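Local coordinates for protein halocarboxylic acid dehalogenase DehI (PDB 3BJX) that probably hydrolyses the carbon–halogen bond of 2-haloalkanoic acids, releasing halide and leaving the corresponding hydroxy acid, at residues A[128-133]-A[286-291]; A[190-195]-A[217-222]; A[197-202]-A[281-286]. All blocks are in the same frame, centred on the assembly; numbering follows the deposited sequence.

Contact 1. Residues A[128-133]-A[286-291]; sequences GNPKYL and DITISI
Asn129 and Thr288 meet where helix 112-143 runs almost antiparallel to helix 267-299. The short segments have axes 9.2 Å apart at an angle of 166°, and the CA atoms of Asn129 and Thr288 come within 5.5 Å of each other. The tight part of the contact lies around the Thr288 hydroxyl. OG1 sits beside its own backbone N (chi1 -66°), where it is hydrogen-bonded to Ile284 O one turn back, and from there it presses on the other helix. Thr288 OG1 lies 3.4 Å from Asn129 CB and 3.7 Å from Pro130 N, which carries no hydrogen to offer it. This meeting is packing, and the proline breaks the regular bonding of helix 112-143 at the same place, leaving a kink. Pro130 also packs against Ala84, Leu87 and Arg88 of helix 78-90. The looser side begins at the amide of Asn129. Its ND2 approaches the methyl Ile287 CG2 at 3.7 Å, with Ile291 only grazing it, and a water bridges the two helices here. That water accepts from Asn129 ND2 at 3.2 Å and donates to Thr288 O at 2.9 Å, joining the side chain of one helix to the backbone of the other. The same ND2 is also hydrogen-bonded to Asp204 of helix 203-208, against which Ile287 and Ile291 also pack, and a sulfate, probably from the crystallisation liquor, lies about 3 Å from the Asn129 side chain. No direct hydrogen bond links the two segments. An amide held by an acid and a water at a buried helix interface, with an anion beside it, is consistent with a small polar pocket set into otherwise apolar packing.

Contact 2. Residues A[190-195]-A[217-222]; sequences KRVADL and IVTDEV
Arg191 reaches from helix 183-195 across to Thr219 and Asp220 of helix 212-223, the segment axes being 10.2 Å apart. Its CB points at the other helix. Arg191 CG then rests on the methyl Thr219 CG2 at 3.9 Å. A bend at chi2 (98°) turns the chain along helix 212-223, and Arg191 CD passes 4.0 Å from Asp220 OD1. Beyond it the guanidinium grips that single oxygen side-on: Arg191 NE donates to Asp220 OD1 over 2.9 Å at 155°, and Arg191 NH2 reaches the same OD1 at 3.0 Å. OD1 lies in the guanidinium plane, but both nitrogens approach from one face of the carboxylate, whose plane is turned 57° from theirs. One guanidinium face is covered near its rim by Leu195 CD1. Next to the salt bridge, Val192 CG2 packs 3.4 Å from Thr219 OG1, a hydroxyl already bonded to Leu215 O. On another side of helix 183-195, Lys190 pairs with Asp194, which also meets Arg146 of the second subunit. The contact thus combines a buried threonine–valine seam with an ion pair at its more exposed rim, where solvent would probably weaken the attraction.

Contact 3. Residues A[197-202]-A[281-286]; sequences YHHGPA and QRFIAD. With SO4 (sulfate ion), chain K.
His198 and Phe283, with CA atoms 7.1 Å apart, bring an irregular segment up to helix 267-299: residues 197-202 run from the Schellman motif that ends helix 183-195, at Tyr197, to Ala202, the N-cap residue of helix 203-208. Phe283 extends with CG anti to the backbone N (chi1 179°), which carries its ring out from the helix into the curve of the segment. Phe283 CD1 lies over the centre of the His198 ring; the two rings are tilted 35° to each other, with centroids 4.3 Å apart. His199 comes in at a steeper tilt and brings CE1 to 3.2 Å from Phe283 CD1, while its NE2 is hydrogen-bonded to Tyr280 OH. Gly200 O approaches the ring edge, 3.4 Å from Phe283 CE1, and the methyl Ala202 CB packs 3.5 Å from Phe283 CZ. One turn along the helix, Asp286 takes the edge of His198: His198 NE2 donates over 2.9 Å at 156° to the anti lone pair of Asp286 OD2, with imidazole and carboxylate nearly coplanar. Arg228 shares OD2, and Ser236 is bonded to OD1. Tyr197 turns outward and hydrogen-bonds through OH to O1 of a sulfate at 2.8 Å; its ring meets Arg244 of the second subunit in a cation-pi contact, and His198 O accepts from Arg146 of that subunit. A ring over one face and a carboxylate at the edge should restrict the rotation of the His198 ring, and the buried charge of Asp286 is probably balanced by Arg228.

From the N terminus, contact 1 opens first, on helix 112-143, and closes last, on helix 267-299, enclosing 152 residues. Contacts 2 and 3 both nest inside that loop. Segment 190-195 comes next, then 197-202; contact 2 closes at 217-222 and contact 3 only at 281-286, so these two cross. Contacts 2 and 3 are joined by a probable hydrogen bond from His198 N to Ala193 O, 2.8 Å long, and both touch the second subunit. Contacts 1 and 3 share Asp286 and pack through Ile287 CG1 on Ala202 CB. Helix 267-299 thereby ties helix 112-143 to the loop 197-202, while helix 183-195 just before it packs on helix 212-223.

Contact 1. Residues A[128-133]-A[286-291]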
ATOM      1  N   GLY A 128      -9.661 -15.165 -12.204  1.00 15.76           N
ATOM      2  CA  GLY A 128     -10.281 -14.219 -11.299  1.00 13.94           C
ATOM      3  C   GLY A 128      -9.391 -13.102 -10.798  1.00 12.98           C
ATOM      4  O   GLY A 128      -9.889 -12.065 -10.387  1.00 13.04           O
ATOM      5  N   ASN A 129      -8.079 -13.322 -10.827  1.00 12.70           N
ATOM      6  CA  ASN A 129      -7.106 -12.433 -10.189  1.00 12.14           C
ATOM      7  C   ASN A 129      -7.179 -11.027 -10.768  1.00 10.80           C
ATOM      8  O   ASN A 129      -7.379 -10.081 -10.012  1.00  8.47           O
ATOM      9  CB  ASN A 129      -5.672 -13.028 -10.211  1.00 12.44           C
ATOM     10  CG  ASN A 129      -5.323 -13.804  -8.937  1.00 13.07           C
ATOM     11  OD1 ASN A 129      -6.069 -13.773  -7.955  1.00 15.04           O
ATOM     12  ND2 ASN A 129      -4.182 -14.494  -8.945  1.00 10.59           N
ATOM     13  N   PRO A 130      -7.076 -10.894 -12.117  1.00 10.98           N
ATOM     14  CA  PRO A 130      -7.290  -9.596 -12.794  1.00 10.46           C
ATOM     15  C   PRO A 130      -8.698  -9.008 -12.563  1.00 11.74           C
ATOM     16  O   PRO A 130      -8.853  -7.769 -12.453  1.00 10.17           O
ATOM     17  CB  PRO A 130      -7.086  -9.921 -14.285  1.00 10.24           C
ATOM     18  CG  PRO A 130      -7.197 -11.421 -14.405  1.00  9.79           C
ATOM     19  CD  PRO A 130      -6.738 -11.968 -13.076  1.00  9.22           C
ATOM     20  N   LYS A 131      -9.713  -9.869 -12.470  1.00 12.41           N
ATOM     21  CA  LYS A 131     -11.085  -9.356 -12.194  1.00 14.34           C
ATOM     22  C   LYS A 131     -11.141  -8.673 -10.830  1.00 14.60           C
ATOM     23  O   LYS A 131     -11.651  -7.549 -10.707  1.00 15.78           O
ATOM     24  CB  LYS A 131     -12.146 -10.451 -12.307  1.00 13.90           C
ATOM     25  CG  LYS A 131     -12.127 -11.142 -13.648  1.00 14.66           C
ATOM     26  CD  LYS A 131     -13.307 -12.033 -13.865  1.00 15.49           C
ATOM     27  CE  LYS A 131     -14.476 -11.253 -14.431  1.00 17.76           C
ATOM     28  NZ  LYS A 131     -15.614 -12.182 -14.778  1.00 19.85           N
ATOM     29  N   TYR A 132     -10.570  -9.333  -9.823  1.00 13.12           N
ATOM     30  CA  TYR A 132     -10.457  -8.754  -8.494  1.00 13.26           C
ATOM     31  C   TYR A 132      -9.619  -7.493  -8.436  1.00 12.92           C
ATOM     32  O   TYR A 132      -9.896  -6.616  -7.643  1.00 16.20           O
ATOM     33  CB  TYR A 132      -9.912  -9.770  -7.490  1.00 11.21           C
ATOM     34  CG  TYR A 132     -10.964 -10.673  -6.951  1.00 10.77           C
ATOM     35  CD1 TYR A 132     -12.030 -10.162  -6.204  1.00 10.88           C
ATOM     36  CD2 TYR A 132     -10.904 -12.061  -7.178  1.00  9.81           C
ATOM     37  CE1 TYR A 132     -13.025 -11.015  -5.705  1.00 11.40           C
ATOM     38  CE2 TYR A 132     -11.868 -12.906  -6.672  1.00 10.22           C
ATOM     39  CZ  TYR A 132     -12.934 -12.382  -5.949  1.00 10.47           C
ATOM     40  OH  TYR A 132     -13.875 -13.236  -5.441  1.00  9.71           O
ATOM     41  N   LEU A 133      -8.576  -7.415  -9.243  1.00 13.66           N
ATOM     42  CA  LEU A 133      -7.795  -6.178  -9.357  1.00 14.38           C
ATOM     43  C   LEU A 133      -8.653  -4.979  -9.802  1.00 14.35           C
ATOM     44  O   LEU A 133      -8.383  -3.857  -9.397  1.00 16.27           O
ATOM     45  CB  LEU A 133      -6.590  -6.368 -10.300  1.00 12.46           C
ATOM     46  CG  LEU A 133      -5.609  -5.214 -10.519  1.00 13.07           C
ATOM     47  CD1 LEU A 133      -5.041  -4.646  -9.181  1.00 12.28           C
ATOM     48  CD2 LEU A 133      -4.469  -5.622 -11.490  1.00 12.73           C
ATOM     49  N   ASP A 286       0.548  -7.929  -7.737  1.00 14.23           N
ATOM     50  CA  ASP A 286       1.718  -8.796  -7.521  1.00 14.54           C
ATOM     51  C   ASP A 286       1.341 -10.249  -7.724  1.00 15.78           C
ATOM     52  O   ASP A 286       2.087 -10.995  -8.382  1.00 16.64           O
ATOM     53  CB  ASP A 286       2.276  -8.676  -6.098  1.00 14.13           C
ATOM     54  CG  ASP A 286       2.837  -7.300  -5.781  1.00 14.92           C
ATOM     55  OD1 ASP A 286       3.113  -6.495  -6.688  1.00 13.76           O
ATOM     56  OD2 ASP A 286       3.012  -7.030  -4.584  1.00 16.77           O
ATOM     57  N   ILE A 287       0.215 -10.654  -7.118  1.00 15.51           N
ATOM     58  CA  ILE A 287      -0.218 -12.045  -7.166  1.00 15.47           C
ATOM     59  C   ILE A 287      -0.657 -12.414  -8.567  1.00 15.48           C
ATOM     60  O   ILE A 287      -0.343 -13.514  -9.033  1.00 17.13           O
ATOM     61  CB  ILE A 287      -1.326 -12.413  -6.113  1.00 15.84           C
ATOM     62  CG1 ILE A 287      -0.855 -12.161  -4.667  1.00 15.24           C
ATOM     63  CG2 ILE A 287      -1.730 -13.872  -6.255  1.00 14.38           C
ATOM     64  CD1 ILE A 287       0.371 -12.967  -4.222  1.00 13.99           C
ATOM     65  N   THR A 288      -1.368 -11.507  -9.242  1.00 15.69           N
ATOM     66  CA  THR A 288      -1.721 -11.710 -10.642  1.00 14.61           C
ATOM     67  C   THR A 288      -0.472 -12.098 -11.463  1.00 16.09           C
ATOM     68  O   THR A 288      -0.498 -13.060 -12.246  1.00 17.18           O
ATOM     69  CB  THR A 288      -2.470 -10.480 -11.298  1.00 13.99           C
ATOM     70  OG1 THR A 288      -3.758 -10.289 -10.696  1.00 12.48           O
ATOM     71  CG2 THR A 288      -2.705 -10.744 -12.789  1.00 12.07           C
ATOM     72  N   ILE A 289       0.618 -11.360 -11.275  1.00 15.38           N
ATOM     73  CA  ILE A 289       1.878 -11.659 -11.966  1.00 14.33           C
ATOM     74  C   ILE A 289       2.533 -12.981 -11.561  1.00 14.39           C
ATOM     75  O   ILE A 289       3.015 -13.716 -12.426  1.00 15.28           O
ATOM     76  CB  ILE A 289       2.919 -10.501 -11.777  1.00 12.50           C
ATOM     77  CG1 ILE A 289       2.401  -9.201 -12.396  1.00 13.03           C
ATOM     78  CG2 ILE A 289       4.264 -10.868 -12.375  1.00 12.52           C
ATOM     79  CD1 ILE A 289       3.080  -7.973 -11.811  1.00  8.59           C
ATOM     80  N   SER A 290       2.609 -13.256 -10.252  1.00 13.45           N
ATOM     81  CA  SER A 290       3.372 -14.397  -9.742  1.00 10.89           C
ATOM     82  C   SER A 290       2.805 -15.729 -10.249  1.00 12.15           C
ATOM     83  O   SER A 290       3.560 -16.665 -10.589  1.00 11.72           O
ATOM     84  CB  SER A 290       3.356 -14.405  -8.204  1.00 10.28           C
ATOM     85  OG  SER A 290       4.140 -13.368  -7.640  1.00  8.96           O
ATOM     86  N   ILE A 291       1.470 -15.807 -10.259  1.00 13.68           N
ATOM     87  CA  ILE A 291       0.728 -17.032 -10.594  1.00 14.15           C
ATOM     88  C   ILE A 291       0.682 -17.253 -12.095  1.00 14.86           C
ATOM     89  O   ILE A 291       0.802 -18.385 -12.557  1.00 16.13           O
ATOM     90  CB  ILE A 291      -0.710 -17.047  -9.941  1.00 13.97           C
ATOM     91  CG1 ILE A 291      -0.599 -16.942  -8.409  1.00 12.48           C
ATOM     92  CG2 ILE A 291      -1.519 -18.266 -10.362  1.00 12.27           C
ATOM     93  CD1 ILE A 291       0.104 -18.072  -7.722  1.00 15.37           C
TER
HETATM   94  O   HOH W   1      -2.720 -14.833 -11.793  1.00 13.59           O

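Contact 2. Residues A[190-195]-A[217-222]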
ATOM      1  N   LYS A 190       4.074 -18.290   5.135  1.00 16.04           N
ATOM      2  CA  LYS A 190       4.732 -17.104   5.638  1.00 17.27           C
ATOM      3  C   LYS A 190       5.944 -16.739   4.778  1.00 17.78           C
ATOM      4  O   LYS A 190       6.177 -15.544   4.516  1.00 17.42           O
ATOM      5  CB  LYS A 190       5.086 -17.257   7.140  1.00 16.23           C
ATOM      6  CG  LYS A 190       6.007 -16.170   7.708  1.00 15.86           C
ATOM      7  CD  LYS A 190       5.371 -14.759   7.707  1.00 15.10           C
ATOM      8  CE  LYS A 190       6.152 -13.780   8.556  1.00 14.77           C
ATOM      9  NZ  LYS A 190       5.799 -12.332   8.273  1.00 15.37           N
ATOM     10  N   ARG A 191       6.689 -17.754   4.319  1.00 19.51           N
ATOM     11  CA  ARG A 191       7.863 -17.547   3.420  1.00 21.75           C
ATOM     12  C   ARG A 191       7.504 -16.926   2.056  1.00 20.85           C
ATOM     13  O   ARG A 191       8.218 -16.050   1.545  1.00 20.60           O
ATOM     14  CB  ARG A 191       8.701 -18.833   3.265  1.00 24.55           C
ATOM     15  CG  ARG A 191       9.543 -18.941   1.970  1.00 28.86           C
ATOM     16  CD  ARG A 191      11.036 -18.547   2.084  1.00 32.90           C
ATOM     17  NE  ARG A 191      11.755 -18.931   0.847  1.00 36.73           N
ATOM     18  CZ  ARG A 191      12.768 -18.258   0.275  1.00 37.78           C
ATOM     19  NH1 ARG A 191      13.249 -17.139   0.817  1.00 37.00           N
ATOM     20  NH2 ARG A 191      13.304 -18.711  -0.860  1.00 37.44           N
ATOM     21  N   VAL A 192       6.389 -17.349   1.475  1.00 19.32           N
ATOM     22  CA  VAL A 192       6.008 -16.825   0.155  1.00 15.85           C
ATOM     23  C   VAL A 192       5.420 -15.417   0.269  1.00 15.67           C
ATOM     24  O   VAL A 192       5.645 -14.565  -0.594  1.00 14.96           O
ATOM     25  CB  VAL A 192       5.121 -17.827  -0.642  1.00 14.26           C
ATOM     26  CG1 VAL A 192       3.748 -18.010   0.003  1.00 13.65           C
ATOM     27  CG2 VAL A 192       5.054 -17.437  -2.100  1.00 12.96           C
ATOM     28  N   ALA A 193       4.714 -15.170   1.367  1.00 15.71           N
ATOM     29  CA  ALA A 193       4.231 -13.846   1.714  1.00 15.17           C
ATOM     30  C   ALA A 193       5.405 -12.865   1.947  1.00 17.04           C
ATOM     31  O   ALA A 193       5.461 -11.809   1.322  1.00 17.78           O
ATOM     32  CB  ALA A 193       3.340 -13.934   2.940  1.00 13.51           C
ATOM     33  N   ASP A 194       6.333 -13.218   2.837  1.00 17.40           N
ATOM     34  CA  ASP A 194       7.545 -12.422   3.028  1.00 18.35           C
ATOM     35  C   ASP A 194       8.344 -12.233   1.728  1.00 18.84           C
ATOM     36  O   ASP A 194       8.829 -11.136   1.461  1.00 21.07           O
ATOM     37  CB  ASP A 194       8.431 -12.988   4.145  1.00 16.42           C
ATOM     38  CG  ASP A 194       7.835 -12.788   5.539  1.00 17.07           C
ATOM     39  OD1 ASP A 194       6.906 -11.956   5.715  1.00 16.01           O
ATOM     40  OD2 ASP A 194       8.305 -13.477   6.477  1.00 17.38           O
ATOM     41  N   LEU A 195       8.456 -13.277   0.912  1.00 18.88           N
ATOM     42  CA  LEU A 195       9.132 -13.162  -0.396  1.00 19.39           C
ATOM     43  C   LEU A 195       8.648 -11.972  -1.252  1.00 18.37           C
ATOM     44  O   LEU A 195       9.440 -11.324  -1.922  1.00 16.68           O
ATOM     45  CB  LEU A 195       9.000 -14.456  -1.197  1.00 20.15           C
ATOM     46  CG  LEU A 195      10.040 -14.682  -2.312  1.00 21.91           C
ATOM     47  CD1 LEU A 195      11.269 -15.390  -1.766  1.00 21.14           C
ATOM     48  CD2 LEU A 195       9.434 -15.484  -3.454  1.00 22.19           C
ATOM     49  N   ILE A 217       8.347 -25.759  -4.146  1.00 19.73           N
ATOM     50  CA  ILE A 217       9.042 -25.673  -5.432  1.00 17.17           C
ATOM     51  C   ILE A 217       8.735 -24.372  -6.167  1.00 18.80           C
ATOM     52  O   ILE A 217       9.652 -23.689  -6.639  1.00 16.67           O
ATOM     53  CB  ILE A 217       8.686 -26.892  -6.337  1.00 16.87           C
ATOM     54  CG1 ILE A 217       9.292 -28.177  -5.767  1.00 15.70           C
ATOM     55  CG2 ILE A 217       9.131 -26.685  -7.781  1.00 13.73           C
ATOM     56  CD1 ILE A 217       8.912 -29.419  -6.534  1.00 16.98           C
ATOM     57  N   VAL A 218       7.450 -24.012  -6.252  1.00 18.67           N
ATOM     58  CA  VAL A 218       7.082 -22.771  -6.957  1.00 18.09           C
ATOM     59  C   VAL A 218       7.538 -21.519  -6.200  1.00 19.08           C
ATOM     60  O   VAL A 218       7.870 -20.507  -6.827  1.00 20.10           O
ATOM     61  CB  VAL A 218       5.572 -22.717  -7.380  1.00 17.57           C
ATOM     62  CG1 VAL A 218       5.179 -23.999  -8.155  1.00 15.56           C
ATOM     63  CG2 VAL A 218       4.645 -22.467  -6.177  1.00 13.44           C
ATOM     64  N   THR A 219       7.596 -21.602  -4.868  1.00 20.11           N
ATOM     65  CA  THR A 219       8.100 -20.492  -4.045  1.00 20.75           C
ATOM     66  C   THR A 219       9.609 -20.328  -4.214  1.00 21.89           C
ATOM     67  O   THR A 219      10.072 -19.251  -4.619  1.00 23.84           O
ATOM     68  CB  THR A 219       7.723 -20.637  -2.522  1.00 20.64           C
ATOM     69  OG1 THR A 219       6.298 -20.563  -2.353  1.00 19.98           O
ATOM     70  CG2 THR A 219       8.394 -19.561  -1.657  1.00 19.41           C
ATOM     71  N   ASP A 220      10.366 -21.391  -3.919  1.00 22.09           N
ATOM     72  CA  ASP A 220      11.843 -21.295  -3.793  1.00 23.58           C
ATOM     73  C   ASP A 220      12.589 -21.363  -5.121  1.00 21.95           C
ATOM     74  O   ASP A 220      13.718 -20.876  -5.240  1.00 22.52           O
ATOM     75  CB  ASP A 220      12.412 -22.377  -2.845  1.00 24.53           C
ATOM     76  CG  ASP A 220      11.964 -22.202  -1.394  1.00 27.02           C
ATOM     77  OD1 ASP A 220      11.480 -21.111  -1.014  1.00 28.20           O
ATOM     78  OD2 ASP A 220      12.110 -23.165  -0.619  1.00 27.90           O
ATOM     79  N   GLU A 221      11.957 -21.973  -6.109  1.00 20.71           N
ATOM     80  CA  GLU A 221      12.618 -22.275  -7.363  1.00 20.65           C
ATOM     81  C   GLU A 221      12.041 -21.495  -8.537  1.00 21.04           C
ATOM     82  O   GLU A 221      12.760 -21.208  -9.521  1.00 23.35           O
ATOM     83  CB  GLU A 221      12.552 -23.783  -7.658  1.00 19.35           C
ATOM     84  CG  GLU A 221      12.832 -24.687  -6.455  1.00 18.98           C
ATOM     85  CD  GLU A 221      12.802 -26.167  -6.823  1.00 20.97           C
ATOM     86  OE1 GLU A 221      12.946 -26.474  -8.033  1.00 22.72           O
ATOM     87  OE2 GLU A 221      12.633 -27.026  -5.921  1.00 20.59           O
ATOM     88  N   VAL A 222      10.751 -21.175  -8.457  1.00 18.83           N
ATOM     89  CA  VAL A 222      10.087 -20.422  -9.522  1.00 18.65           C
ATOM     90  C   VAL A 222       9.980 -18.932  -9.154  1.00 18.45           C
ATOM     91  O   VAL A 222      10.400 -18.082  -9.918  1.00 21.12           O
ATOM     92  CB  VAL A 222       8.682 -21.041  -9.949  1.00 18.42           C
ATOM     93  CG1 VAL A 222       8.062 -20.281 -11.136  1.00 17.52           C
ATOM     94  CG2 VAL A 222       8.800 -22.528 -10.295  1.00 18.89           C
TER

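Contact 3. Residues A[197-202]-A[281-286]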
ATOM      1  N   TYR A 197       7.169  -9.390   0.039  1.00 21.40           N
ATOM      2  CA  TYR A 197       6.956  -8.363   1.068  1.00 21.36           C
ATOM      3  C   TYR A 197       5.485  -8.038   1.233  1.00 20.28           C
ATOM      4  O   TYR A 197       5.069  -6.869   1.147  1.00 23.24           O
ATOM      5  CB  TYR A 197       7.844  -7.121   0.833  1.00 23.07           C
ATOM      6  CG  TYR A 197       9.305  -7.474   0.972  1.00 23.48           C
ATOM      7  CD1 TYR A 197       9.886  -7.605   2.229  1.00 22.52           C
ATOM      8  CD2 TYR A 197      10.092  -7.729  -0.151  1.00 24.15           C
ATOM      9  CE1 TYR A 197      11.211  -7.967   2.376  1.00 22.76           C
ATOM     10  CE2 TYR A 197      11.435  -8.080  -0.019  1.00 24.24           C
ATOM     11  CZ  TYR A 197      11.986  -8.201   1.252  1.00 23.94           C
ATOM     12  OH  TYR A 197      13.318  -8.552   1.392  1.00 23.52           O
ATOM     13  N   HIS A 198       4.710  -9.093   1.466  1.00 17.30           N
ATOM     14  CA  HIS A 198       3.259  -9.016   1.644  1.00 15.63           C
ATOM     15  C   HIS A 198       2.881  -9.190   3.123  1.00 15.54           C
ATOM     16  O   HIS A 198       3.655  -9.727   3.905  1.00 16.71           O
ATOM     17  CB  HIS A 198       2.592 -10.141   0.851  1.00 13.55           C
ATOM     18  CG  HIS A 198       2.447  -9.868  -0.619  1.00 12.68           C
ATOM     19  ND1 HIS A 198       2.144 -10.860  -1.530  1.00 11.35           N
ATOM     20  CD2 HIS A 198       2.559  -8.724  -1.336  1.00 10.98           C
ATOM     21  CE1 HIS A 198       2.055 -10.329  -2.740  1.00 11.01           C
ATOM     22  NE2 HIS A 198       2.294  -9.033  -2.647  1.00  9.48           N
ATOM     23  N   HIS A 199       1.686  -8.742   3.496  1.00 15.50           N
ATOM     24  CA  HIS A 199       1.192  -8.797   4.884  1.00 15.09           C
ATOM     25  C   HIS A 199       0.720 -10.213   5.244  1.00 16.71           C
ATOM     26  O   HIS A 199       0.580 -10.559   6.423  1.00 16.73           O
ATOM     27  CB  HIS A 199       0.031  -7.823   5.057  1.00 13.20           C
ATOM     28  CG  HIS A 199      -1.075  -8.056   4.074  1.00 13.78           C
ATOM     29  ND1 HIS A 199      -0.938  -7.785   2.728  1.00 13.17           N
ATOM     30  CD2 HIS A 199      -2.321  -8.563   4.231  1.00 13.16           C
ATOM     31  CE1 HIS A 199      -2.051  -8.111   2.102  1.00 13.81           C
ATOM     32  NE2 HIS A 199      -2.908  -8.581   2.990  1.00 12.73           N
ATOM     33  N   GLY A 200       0.446 -11.012   4.217  1.00 16.25           N
ATOM     34  CA  GLY A 200      -0.035 -12.364   4.391  1.00 14.52           C
ATOM     35  C   GLY A 200      -0.026 -13.141   3.074  1.00 15.50           C
ATOM     36  O   GLY A 200       0.299 -12.592   1.996  1.00 14.48           O
ATOM     37  N   PRO A 201      -0.338 -14.448   3.154  1.00 13.01           N
ATOM     38  CA  PRO A 201      -0.405 -15.290   1.974  1.00 13.36           C
ATOM     39  C   PRO A 201      -1.724 -15.127   1.171  1.00 13.58           C
ATOM     40  O   PRO A 201      -2.802 -15.096   1.747  1.00 11.66           O
ATOM     41  CB  PRO A 201      -0.291 -16.689   2.561  1.00 12.28           C
ATOM     42  CG  PRO A 201      -0.856 -16.573   3.907  1.00 12.11           C
ATOM     43  CD  PRO A 201      -0.603 -15.196   4.392  1.00 11.60           C
ATOM     44  N   ALA A 202      -1.618 -15.041  -0.155  1.00 14.82           N
ATOM     45  CA  ALA A 202      -2.791 -14.909  -1.035  1.00 13.84           C
ATOM     46  C   ALA A 202      -3.551 -16.213  -1.036  1.00 13.92           C
ATOM     47  O   ALA A 202      -2.946 -17.269  -0.788  1.00 13.30           O
ATOM     48  CB  ALA A 202      -2.341 -14.597  -2.438  1.00 13.22           C
ATOM     49  N   GLN A 281      -4.666  -3.177  -4.058  1.00 14.11           N
ATOM     50  CA  GLN A 281      -4.300  -2.882  -5.465  1.00 11.88           C
ATOM     51  C   GLN A 281      -2.955  -3.518  -5.830  1.00 12.43           C
ATOM     52  O   GLN A 281      -2.840  -4.204  -6.843  1.00 13.01           O
ATOM     53  CB  GLN A 281      -4.245  -1.378  -5.730  1.00  9.91           C
ATOM     54  CG  GLN A 281      -5.536  -0.627  -5.487  1.00  7.97           C
ATOM     55  CD  GLN A 281      -5.427   0.832  -5.830  1.00  7.80           C
ATOM     56  OE1 GLN A 281      -5.255   1.692  -4.955  1.00 10.05           O
ATOM     57  NE2 GLN A 281      -5.532   1.134  -7.095  1.00  6.22           N
ATOM     58  N   ARG A 282      -1.950  -3.306  -4.977  1.00 12.80           N
ATOM     59  CA  ARG A 282      -0.587  -3.780  -5.230  1.00 13.24           C
ATOM     60  C   ARG A 282      -0.455  -5.274  -4.976  1.00 13.37           C
ATOM     61  O   ARG A 282       0.299  -5.956  -5.670  1.00 14.58           O
ATOM     62  CB  ARG A 282       0.429  -3.021  -4.360  1.00 12.20           C
ATOM     63  CG  ARG A 282       0.773  -1.638  -4.823  1.00 10.67           C
ATOM     64  CD  ARG A 282      -0.284  -0.611  -4.457  1.00 11.02           C
ATOM     65  NE  ARG A 282       0.084   0.705  -4.964  1.00  9.69           N
ATOM     66  CZ  ARG A 282      -0.743   1.737  -5.045  1.00  9.44           C
ATOM     67  NH1 ARG A 282      -1.991   1.636  -4.591  1.00  8.37           N
ATOM     68  NH2 ARG A 282      -0.302   2.890  -5.543  1.00  8.71           N
ATOM     69  N   PHE A 283      -1.195  -5.769  -3.988  1.00 13.62           N
ATOM     70  CA  PHE A 283      -1.146  -7.170  -3.591  1.00 13.15           C
ATOM     71  C   PHE A 283      -1.661  -8.047  -4.714  1.00 12.86           C
ATOM     72  O   PHE A 283      -0.970  -9.001  -5.134  1.00 10.54           O
ATOM     73  CB  PHE A 283      -1.919  -7.390  -2.280  1.00 12.85           C
ATOM     74  CG  PHE A 283      -1.938  -8.834  -1.797  1.00 12.55           C
ATOM     75  CD1 PHE A 283      -1.091  -9.249  -0.781  1.00 12.42           C
ATOM     76  CD2 PHE A 283      -2.811  -9.764  -2.351  1.00 13.45           C
ATOM     77  CE1 PHE A 283      -1.096 -10.556  -0.324  1.00 11.64           C
ATOM     78  CE2 PHE A 283      -2.832 -11.087  -1.902  1.00 12.58           C
ATOM     79  CZ  PHE A 283      -1.966 -11.478  -0.891  1.00 12.14           C
ATOM     80  N   ILE A 284      -2.863  -7.709  -5.205  1.00 14.45           N
ATOM     81  CA  ILE A 284      -3.506  -8.419  -6.317  1.00 12.95           C
ATOM     82  C   ILE A 284      -2.667  -8.322  -7.581  1.00 13.38           C
ATOM     83  O   ILE A 284      -2.426  -9.340  -8.239  1.00 14.42           O
ATOM     84  CB  ILE A 284      -4.904  -7.881  -6.671  1.00 13.81           C
ATOM     85  CG1 ILE A 284      -5.781  -7.676  -5.432  1.00 14.10           C
ATOM     86  CG2 ILE A 284      -5.571  -8.810  -7.727  1.00 13.96           C
ATOM     87  CD1 ILE A 284      -6.395  -8.893  -4.884  1.00 15.22           C
ATOM     88  N   ALA A 285      -2.251  -7.110  -7.953  1.00 13.31           N
ATOM     89  CA  ALA A 285      -1.283  -6.955  -9.065  1.00 13.24           C
ATOM     90  C   ALA A 285      -0.107  -7.929  -8.902  1.00 14.60           C
ATOM     91  O   ALA A 285       0.185  -8.695  -9.826  1.00 18.35           O
ATOM     92  CB  ALA A 285      -0.791  -5.524  -9.213  1.00  8.98           C
ATOM     93  N   ASP A 286       0.548  -7.929  -7.737  1.00 14.23           N
ATOM     94  CA  ASP A 286       1.718  -8.796  -7.521  1.00 14.54           C
ATOM     95  C   ASP A 286       1.341 -10.249  -7.724  1.00 15.78           C
ATOM     96  O   ASP A 286       2.087 -10.995  -8.382  1.00 16.64           O
ATOM     97  CB  ASP A 286       2.276  -8.676  -6.098  1.00 14.13           C
ATOM     98  CG  ASP A 286       2.837  -7.300  -5.781  1.00 14.92           C
ATOM     99  OD1 ASP A 286       3.113  -6.495  -6.688  1.00 13.76           O
ATOM    100  OD2 ASP A 286       3.012  -7.030  -4.584  1.00 16.77           O
TER
HETATM  101  S   SO4 K 299      15.423  -7.201   3.271  1.00 83.71           S
HETATM  102  O1  SO4 K 299      15.505  -8.653   3.095  1.00 83.43           O
HETATM  103  O2  SO4 K 299      15.770  -6.512   2.028  1.00 83.62           O
HETATM  104  O3  SO4 K 299      14.056  -6.850   3.643  1.00 83.76           O
HETATM  105  O4  SO4 K 299      16.338  -6.773   4.326  1.00 83.52           O